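Local coordinates for protein ribulose-bisphosphate carboxylase (Alicyclobacillus acidocaldarius subsp. acidocaldarius, PDB 4NAS) that belongs to the RuBisCO large-chain family, pairing an N-terminal domain built on a beta sheet with a TIM-barrel domain that binds calcium, at residues K55-R64 and A76-N86; D261-A269 and M292-I301. All blocks are in the same frame, centred on the assembly; numbering follows the deposited sequence.

How the interactions relate
Interaction 1 (55-64 with 76-86) is a beta hairpin at the edge of the N-terminal domain sheet, whereas interaction 2 (261-269 with 292-301) joins two parallel strands of the TIM barrel. Their centres lie 30 Å apart and their nearest atoms about 12 Å, so neither touches the other. Interaction 2 is fully buried and close to the metal: the side chain of H267 is about 5 Å from a bound calcium ion, and H267 packs on E179, a residue of the site completed by K176 and D178. In interaction 1 the side chain of N86 stays about 13 Å from a calcium ion. Both contacts reach the second subunit, through H56 in the first and P268 in the second.

Interaction 1: K55-R64 and A76-N86; sequences KHCGRVEGIR and AEIDIAYPVAN
E77 OE1 is gripped by two nitrogens of R64: NH2 at 2.7 Å and, less straight, NE at 3.2 Å. Both approach on the anti side of the carboxylate, which stands perpendicular to the guanidinium. A bend at chi3 (-67°) folds the arginine back over the neighbouring strand, where NH1 and NH2 also meet D79 end-on; NH1 lies 2.7 Å from D79 OD2. One guanidinium thus serves two acids, and D79 OD1 has a further partner in T16 OG1.

The strands run antiparallel, interrupted by a classic beta bulge in which E61 and G62 both face D79. E61 N donates to D79 O at 2.8 Å, G62 N only weakly. On the other face, V60 CG2 packs against I80 CD1 at 3.8 Å, and helix 26-36 covers V60 and I63.

Beyond the strands, N86 holds H56 twice with its amide nearly coplanar with the imidazole: H56 ND1 gives a bond of 2.8 Å to N86 OD1, and N86 ND2 returns one of 3.0 Å to H56 O. With ND1 as donor, H56 NE2 pairs with Y186 OH of the second subunit, and the N86 amide probably fixes the imidazole's rotation, with NE2 directed at that hydroxyl.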
loop_
_atom_site.group_PDB
_atom_site.type_symbol
_atom_site.label_atom_id
_atom_site.label_comp_id
_atom_site.label_asym_id
_atom_site.label_seq_id
_atom_site.Cartn_x
_atom_site.Cartn_y
_atom_site.Cartn_z
ATOM N N LYS B 55 -4.505 22.883 -20.594
ATOM C CA LYS B 55 -4.240 23.229 -19.204
ATOM C C LYS B 55 -4.299 22.016 -18.274
ATOM O O LYS B 55 -3.840 22.091 -17.139
ATOM C CB LYS B 55 -5.196 24.330 -18.721
ATOM C CG LYS B 55 -6.385 23.827 -17.904
ATOM C CD LYS B 55 -6.587 24.661 -16.645
ATOM C CE LYS B 55 -7.131 23.816 -15.495
ATOM N NZ LYS B 55 -7.212 24.593 -14.221
ATOM N N HIS B 56 -4.859 20.909 -18.758
ATOM C CA HIS B 56 -4.906 19.666 -17.995
ATOM C C HIS B 56 -3.741 18.750 -18.357
ATOM O O HIS B 56 -3.573 17.670 -17.770
ATOM C CB HIS B 56 -6.230 18.928 -18.231
ATOM C CG HIS B 56 -7.408 19.561 -17.559
ATOM N ND1 HIS B 56 -7.757 19.283 -16.254
ATOM C CD2 HIS B 56 -8.312 20.466 -18.007
ATOM C CE1 HIS B 56 -8.830 19.983 -15.929
ATOM N NE2 HIS B 56 -9.188 20.711 -16.977
ATOM N N CYS B 57 -2.933 19.169 -19.330
ATOM C CA CYS B 57 -1.861 18.294 -19.793
ATOM C C CYS B 57 -0.602 18.440 -18.942
ATOM O O CYS B 57 -0.286 19.531 -18.473
ATOM C CB CYS B 57 -1.544 18.526 -21.276
ATOM S SG CYS B 57 -0.331 17.355 -21.946
ATOM N N GLY B 58 0.119 17.338 -18.765
ATOM C CA GLY B 58 1.374 17.355 -18.032
ATOM C C GLY B 58 2.528 17.877 -18.866
ATOM O O GLY B 58 2.359 18.160 -20.058
ATOM N N ARG B 59 3.696 18.038 -18.244
ATOM C CA ARG B 59 4.883 18.513 -18.961
ATOM C C ARG B 59 6.159 17.894 -18.403
ATOM O O ARG B 59 6.219 17.533 -17.228
ATOM C CB ARG B 59 4.987 20.045 -18.929
ATOM C CG ARG B 59 3.935 20.727 -18.080
ATOM C CD ARG B 59 4.309 22.144 -17.703
ATOM N NE ARG B 59 3.347 22.674 -16.740
ATOM C CZ ARG B 59 3.610 22.905 -15.458
ATOM N NH1 ARG B 59 2.658 23.378 -14.665
ATOM N NH2 ARG B 59 4.823 22.681 -14.968
ATOM N N VAL B 60 7.165 17.756 -19.258
ATOM C CA VAL B 60 8.468 17.266 -18.850
ATOM C C VAL B 60 9.287 18.459 -18.364
ATOM O O VAL B 60 9.526 19.404 -19.116
ATOM C CB VAL B 60 9.203 16.561 -20.002
ATOM C CG1 VAL B 60 10.589 16.178 -19.563
ATOM C CG2 VAL B 60 8.429 15.325 -20.459
ATOM N N GLU B 61 9.699 18.428 -17.100
ATOM C CA GLU B 61 10.409 19.568 -16.509
ATOM C C GLU B 61 11.925 19.433 -16.599
ATOM O O GLU B 61 12.643 20.435 -16.646
ATOM C CB GLU B 61 9.980 19.792 -15.055
ATOM C CG GLU B 61 8.509 20.153 -14.891
ATOM C CD GLU B 61 8.215 21.608 -15.209
ATOM O OE1 GLU B 61 8.172 22.421 -14.259
ATOM O OE2 GLU B 61 8.016 21.937 -16.400
ATOM N N GLY B 62 12.412 18.198 -16.624
ATOM C CA GLY B 62 13.840 17.964 -16.753
ATOM C C GLY B 62 14.217 16.511 -16.957
ATOM O O GLY B 62 13.543 15.599 -16.476
ATOM N N ILE B 63 15.297 16.307 -17.707
ATOM C CA ILE B 63 15.886 14.988 -17.909
ATOM C C ILE B 63 17.377 15.071 -17.608
ATOM O O ILE B 63 18.079 15.868 -18.213
ATOM C CB ILE B 63 15.734 14.515 -19.362
ATOM C CG1 ILE B 63 14.261 14.535 -19.792
ATOM C CG2 ILE B 63 16.354 13.134 -19.536
ATOM C CD1 ILE B 63 13.995 13.777 -21.051
ATOM N N ARG B 64 17.851 14.249 -16.678
ATOM C CA ARG B 64 19.243 14.288 -16.247
ATOM C C ARG B 64 19.869 12.896 -16.280
ATOM O O ARG B 64 19.487 12.014 -15.518
ATOM C CB ARG B 64 19.357 14.863 -14.831
ATOM C CG ARG B 64 18.847 16.291 -14.672
ATOM C CD ARG B 64 18.952 16.751 -13.226
ATOM N NE ARG B 64 18.045 16.029 -12.331
ATOM C CZ ARG B 64 16.761 16.336 -12.178
ATOM N NH1 ARG B 64 16.238 17.348 -12.865
ATOM N NH2 ARG B 64 15.998 15.643 -11.344
ATOM N N ALA B 76 19.018 7.627 -15.311
ATOM C CA ALA B 76 18.640 9.016 -15.447
ATOM C C ALA B 76 17.578 9.418 -14.444
ATOM O O ALA B 76 16.879 8.568 -13.865
ATOM C CB ALA B 76 18.160 9.294 -16.868
ATOM N N GLU B 77 17.483 10.724 -14.224
ATOM C CA GLU B 77 16.369 11.299 -13.494
ATOM C C GLU B 77 15.501 12.056 -14.480
ATOM O O GLU B 77 16.000 12.714 -15.394
ATOM C CB GLU B 77 16.851 12.246 -12.399
ATOM C CG GLU B 77 17.337 11.519 -11.153
ATOM C CD GLU B 77 17.703 12.464 -10.036
ATOM O OE1 GLU B 77 17.547 13.690 -10.217
ATOM O OE2 GLU B 77 18.149 11.976 -8.975
ATOM N N ILE B 78 14.194 11.938 -14.307
ATOM C CA ILE B 78 13.255 12.668 -15.133
ATOM C C ILE B 78 12.333 13.374 -14.168
ATOM O O ILE B 78 11.955 12.781 -13.158
ATOM C CB ILE B 78 12.455 11.702 -15.998
ATOM C CG1 ILE B 78 13.368 11.068 -17.045
ATOM C CG2 ILE B 78 11.296 12.408 -16.665
ATOM C CD1 ILE B 78 12.723 9.945 -17.796
ATOM N N ASP B 79 12.009 14.637 -14.447
ATOM C CA ASP B 79 11.024 15.375 -13.653
ATOM C C ASP B 79 9.761 15.560 -14.495
ATOM O O ASP B 79 9.848 16.039 -15.627
ATOM C CB ASP B 79 11.553 16.770 -13.261
ATOM C CG ASP B 79 12.811 16.725 -12.392
ATOM O OD1 ASP B 79 13.019 15.757 -11.639
ATOM O OD2 ASP B 79 13.590 17.701 -12.458
ATOM N N ILE B 80 8.600 15.180 -13.958
ATOM C CA ILE B 80 7.322 15.361 -14.663
ATOM C C ILE B 80 6.371 16.242 -13.831
ATOM O O ILE B 80 6.232 16.034 -12.615
ATOM C CB ILE B 80 6.624 14.007 -14.952
ATOM C CG1 ILE B 80 7.536 13.061 -15.743
ATOM C CG2 ILE B 80 5.308 14.218 -15.695
ATOM C CD1 ILE B 80 7.958 13.603 -17.120
ATOM N N ALA B 81 5.745 17.234 -14.468
ATOM C CA ALA B 81 4.758 18.087 -13.799
ATOM C C ALA B 81 3.322 17.634 -14.097
ATOM O O ALA B 81 2.918 17.569 -15.259
ATOM C CB ALA B 81 4.947 19.540 -14.199
ATOM N N TYR B 82 2.575 17.317 -13.042
ATOM C CA TYR B 82 1.173 16.888 -13.137
ATOM C C TYR B 82 0.257 17.968 -12.584
ATOM O O TYR B 82 0.257 18.223 -11.378
ATOM C CB TYR B 82 0.932 15.610 -12.317
ATOM C CG TYR B 82 1.772 14.435 -12.747
ATOM C CD1 TYR B 82 3.066 14.268 -12.246
ATOM C CD2 TYR B 82 1.288 13.489 -13.646
ATOM C CE1 TYR B 82 3.843 13.210 -12.630
ATOM C CE2 TYR B 82 2.077 12.401 -14.022
ATOM C CZ TYR B 82 3.355 12.278 -13.507
ATOM O OH TYR B 82 4.174 11.235 -13.853
ATOM N N PRO B 83 -0.540 18.593 -13.458
ATOM C CA PRO B 83 -1.402 19.711 -13.056
ATOM C C PRO B 83 -2.289 19.291 -11.901
ATOM O O PRO B 83 -2.845 18.196 -11.936
ATOM C CB PRO B 83 -2.260 19.956 -14.307
ATOM C CG PRO B 83 -1.422 19.474 -15.440
ATOM C CD PRO B 83 -0.644 18.287 -14.896
ATOM N N VAL B 84 -2.418 20.140 -10.888
ATOM C CA VAL B 84 -3.147 19.767 -9.674
ATOM C C VAL B 84 -4.648 19.628 -9.935
ATOM O O VAL B 84 -5.368 18.949 -9.197
ATOM C CB VAL B 84 -2.882 20.809 -8.558
ATOM C CG1 VAL B 84 -3.779 20.585 -7.333
ATOM C CG2 VAL B 84 -1.426 20.755 -8.169
ATOM N N ALA B 85 -5.110 20.249 -11.016
ATOM C CA ALA B 85 -6.517 20.221 -11.359
ATOM C C ALA B 85 -7.017 18.834 -11.710
ATOM O O ALA B 85 -8.224 18.626 -11.770
ATOM C CB ALA B 85 -6.807 21.186 -12.499
ATOM N N ASN B 86 -6.109 17.889 -11.954
ATOM C CA ASN B 86 -6.529 16.523 -12.256
ATOM C C ASN B 86 -6.682 15.644 -11.019
ATOM O O ASN B 86 -7.145 14.500 -11.119
ATOM C CB ASN B 86 -5.561 15.845 -13.230
ATOM C CG ASN B 86 -5.417 16.608 -14.499
ATOM O OD1 ASN B 86 -6.302 17.387 -14.864
ATOM N ND2 ASN B 86 -4.299 16.415 -15.183
#

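Interaction 2: D261-A269 and M292-I301; sequences DVPILAHPA and MRLAGADIGI
L265 lays its CD1 methyl between two isoleucines of the adjacent strand, 3.6 Å from both I299 CG2 and I301 CD1. With CG anti to the backbone N (chi1 167°), the leucine leans across to them. I301 also turns CG2 to P268, whose CD is 3.6 Å away, so its two branches serve different neighbours, CD1 the leucine and CG2 the proline.

On the opposite face the side chains are small: A266 CB meets A297 CB at 3.6 Å, and the selenium of M292, a selenomethionine, reaches A266 CB from the helix. The small A266 is consistent with this close approach of M292 and A297.

Parallel pairing links the backbones, with A266 N donating to I299 O at 2.9 Å and I301 N to A266 O. At the start of the strands I264 O accepts from both I299 N and D298 N, while D298 OD2 uses its anti lone pair to take I264 N at 2.8 Å. The other oxygen of this carboxylate, OD1, is held by F128 N and G129 N. G296, with positive phi, closes a Schellman motif and turns the chain from helix into strand.

This is a beta-alpha-beta crossover of the TIM barrel: strand 264-267 lies between 238-242 and 299-303, while I264 packs on A255 and M292 on Y248, both of helix 248-256.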
loop_
_atom_site.group_PDB
_atom_site.type_symbol
_atom_site.label_atom_id
_atom_site.label_comp_id
_atom_site.label_asym_id
_atom_site.label_seq_id
_atom_site.Cartn_x
_atom_site.Cartn_y
_atom_site.Cartn_z
ATOM N N ASP B 261 -10.206 12.370 19.134
ATOM C CA ASP B 261 -9.542 13.417 19.874
ATOM C C ASP B 261 -8.341 12.859 20.618
ATOM O O ASP B 261 -8.254 12.935 21.840
ATOM C CB ASP B 261 -10.534 14.063 20.834
ATOM C CG ASP B 261 -10.017 15.347 21.399
ATOM O OD1 ASP B 261 -9.458 16.144 20.609
ATOM O OD2 ASP B 261 -10.145 15.545 22.623
ATOM N N VAL B 262 -7.414 12.294 19.865
ATOM C CA VAL B 262 -6.285 11.602 20.438
ATOM C C VAL B 262 -5.137 11.617 19.410
ATOM O O VAL B 262 -5.385 11.554 18.205
ATOM C CB VAL B 262 -6.710 10.161 20.739
ATOM C CG1 VAL B 262 -7.365 9.554 19.513
ATOM C CG2 VAL B 262 -5.542 9.321 21.178
ATOM N N PRO B 263 -3.873 11.737 19.872
ATOM C CA PRO B 263 -2.779 11.738 18.883
ATOM C C PRO B 263 -2.656 10.424 18.120
ATOM O O PRO B 263 -2.999 9.357 18.647
ATOM C CB PRO B 263 -1.532 11.961 19.745
ATOM C CG PRO B 263 -2.029 12.701 20.951
ATOM C CD PRO B 263 -3.414 12.165 21.211
ATOM N N ILE B 264 -2.169 10.501 16.882
ATOM C CA ILE B 264 -1.876 9.306 16.109
ATOM C C ILE B 264 -0.372 8.943 16.174
ATOM O O ILE B 264 0.509 9.784 15.971
ATOM C CB ILE B 264 -2.339 9.478 14.630
ATOM C CG1 ILE B 264 -3.875 9.604 14.579
ATOM C CG2 ILE B 264 -1.777 8.344 13.752
ATOM C CD1 ILE B 264 -4.422 10.048 13.233
ATOM N N LEU B 265 -0.091 7.685 16.460
ATOM C CA LEU B 265 1.281 7.205 16.498
ATOM C C LEU B 265 1.461 6.312 15.261
ATOM O O LEU B 265 1.012 5.156 15.224
ATOM C CB LEU B 265 1.548 6.445 17.812
ATOM C CG LEU B 265 2.836 5.599 17.950
ATOM C CD1 LEU B 265 4.083 6.494 17.930
ATOM C CD2 LEU B 265 2.814 4.720 19.247
ATOM N N ALA B 266 2.082 6.878 14.231
ATOM C CA ALA B 266 2.305 6.168 12.972
ATOM C C ALA B 266 3.411 5.105 13.019
ATOM O O ALA B 266 4.606 5.411 13.215
ATOM C CB ALA B 266 2.575 7.132 11.882
ATOM N N HIS B 267 3.030 3.848 12.802
ATOM C CA HIS B 267 4.032 2.772 12.818
ATOM C C HIS B 267 4.407 2.418 11.369
ATOM O O HIS B 267 3.543 2.372 10.517
ATOM C CB HIS B 267 3.530 1.523 13.589
ATOM C CG HIS B 267 4.587 0.472 13.771
ATOM N ND1 HIS B 267 4.950 -0.403 12.764
ATOM C CD2 HIS B 267 5.423 0.208 14.809
ATOM C CE1 HIS B 267 5.940 -1.174 13.181
ATOM N NE2 HIS B 267 6.255 -0.816 14.416
ATOM N N PRO B 268 5.697 2.156 11.087
ATOM C CA PRO B 268 6.079 1.940 9.680
ATOM C C PRO B 268 5.884 0.539 9.115
ATOM O O PRO B 268 6.429 0.293 8.041
ATOM C CB PRO B 268 7.587 2.237 9.681
ATOM C CG PRO B 268 8.016 1.890 11.031
ATOM C CD PRO B 268 6.880 2.318 11.945
ATOM N N ALA B 269 5.202 -0.364 9.821
ATOM C CA ALA B 269 5.002 -1.726 9.337
ATOM C C ALA B 269 4.630 -1.752 7.864
ATOM O O ALA B 269 3.786 -0.965 7.427
ATOM C CB ALA B 269 3.929 -2.434 10.159
HETATM N N MSE B 292 3.347 10.747 5.715
HETATM C CA MSE B 292 2.904 10.601 7.103
HETATM C C MSE B 292 2.417 11.909 7.717
HETATM O O MSE B 292 1.384 11.941 8.382
HETATM C CB MSE B 292 4.037 10.046 7.967
HETATM C CG MSE B 292 4.390 8.617 7.690
HETATM SE SE MSE B 292 2.866 7.459 7.969
HETATM C CE MSE B 292 3.819 5.793 7.833
ATOM N N ARG B 293 3.175 12.988 7.515
ATOM C CA ARG B 293 2.767 14.295 8.035
ATOM C C ARG B 293 1.450 14.743 7.374
ATOM O O ARG B 293 0.532 15.257 8.031
ATOM C CB ARG B 293 3.888 15.338 7.846
ATOM C CG ARG B 293 3.547 16.731 8.346
ATOM C CD ARG B 293 4.783 17.633 8.242
ATOM N NE ARG B 293 4.590 18.913 8.914
ATOM C CZ ARG B 293 5.471 19.908 8.885
ATOM N NH1 ARG B 293 5.209 21.046 9.518
ATOM N NH2 ARG B 293 6.594 19.773 8.194
ATOM N N LEU B 294 1.335 14.515 6.077
ATOM C CA LEU B 294 0.119 14.930 5.374
ATOM C C LEU B 294 -1.094 14.154 5.874
ATOM O O LEU B 294 -2.182 14.705 6.011
ATOM C CB LEU B 294 0.267 14.697 3.875
ATOM C CG LEU B 294 1.314 15.545 3.141
ATOM C CD1 LEU B 294 1.431 15.124 1.644
ATOM C CD2 LEU B 294 0.982 17.014 3.277
ATOM N N ALA B 295 -0.883 12.866 6.135
ATOM C CA ALA B 295 -1.948 11.963 6.551
ATOM C C ALA B 295 -2.395 12.228 7.993
ATOM O O ALA B 295 -3.517 11.889 8.358
ATOM C CB ALA B 295 -1.502 10.506 6.372
ATOM N N GLY B 296 -1.517 12.810 8.815
ATOM C CA GLY B 296 -1.912 13.244 10.149
ATOM C C GLY B 296 -1.203 12.595 11.337
ATOM O O GLY B 296 -1.677 12.676 12.465
ATOM N N ALA B 297 -0.065 11.956 11.101
ATOM C CA ALA B 297 0.683 11.359 12.211
ATOM C C ALA B 297 1.146 12.482 13.141
ATOM O O ALA B 297 1.625 13.524 12.690
ATOM C CB ALA B 297 1.860 10.640 11.686
ATOM N N ASP B 298 0.983 12.295 14.439
ATOM C CA ASP B 298 1.534 13.277 15.366
ATOM C C ASP B 298 2.922 12.846 15.828
ATOM O O ASP B 298 3.732 13.666 16.262
ATOM C CB ASP B 298 0.607 13.468 16.556
ATOM C CG ASP B 298 -0.750 13.973 16.148
ATOM O OD1 ASP B 298 -0.845 15.173 15.848
ATOM O OD2 ASP B 298 -1.708 13.167 16.111
ATOM N N ILE B 299 3.161 11.544 15.765
ATOM C CA ILE B 299 4.450 10.964 16.094
ATOM C C ILE B 299 4.769 9.978 15.002
ATOM O O ILE B 299 3.921 9.145 14.627
ATOM C CB ILE B 299 4.422 10.212 17.447
ATOM C CG1 ILE B 299 3.974 11.152 18.575
ATOM C CG2 ILE B 299 5.815 9.659 17.773
ATOM C CD1 ILE B 299 3.619 10.429 19.849
ATOM N N GLY B 300 5.992 10.042 14.489
ATOM C CA GLY B 300 6.359 9.161 13.397
ATOM C C GLY B 300 7.544 8.278 13.769
ATOM O O GLY B 300 8.609 8.781 14.117
ATOM N N ILE B 301 7.341 6.966 13.691
ATOM C CA ILE B 301 8.360 5.967 14.003
ATOM C C ILE B 301 9.032 5.566 12.686
ATOM O O ILE B 301 8.348 5.310 11.707
ATOM C CB ILE B 301 7.690 4.706 14.612
ATOM C CG1 ILE B 301 6.970 5.043 15.925
ATOM C CG2 ILE B 301 8.703 3.547 14.736
ATOM C CD1 ILE B 301 6.109 3.891 16.471
#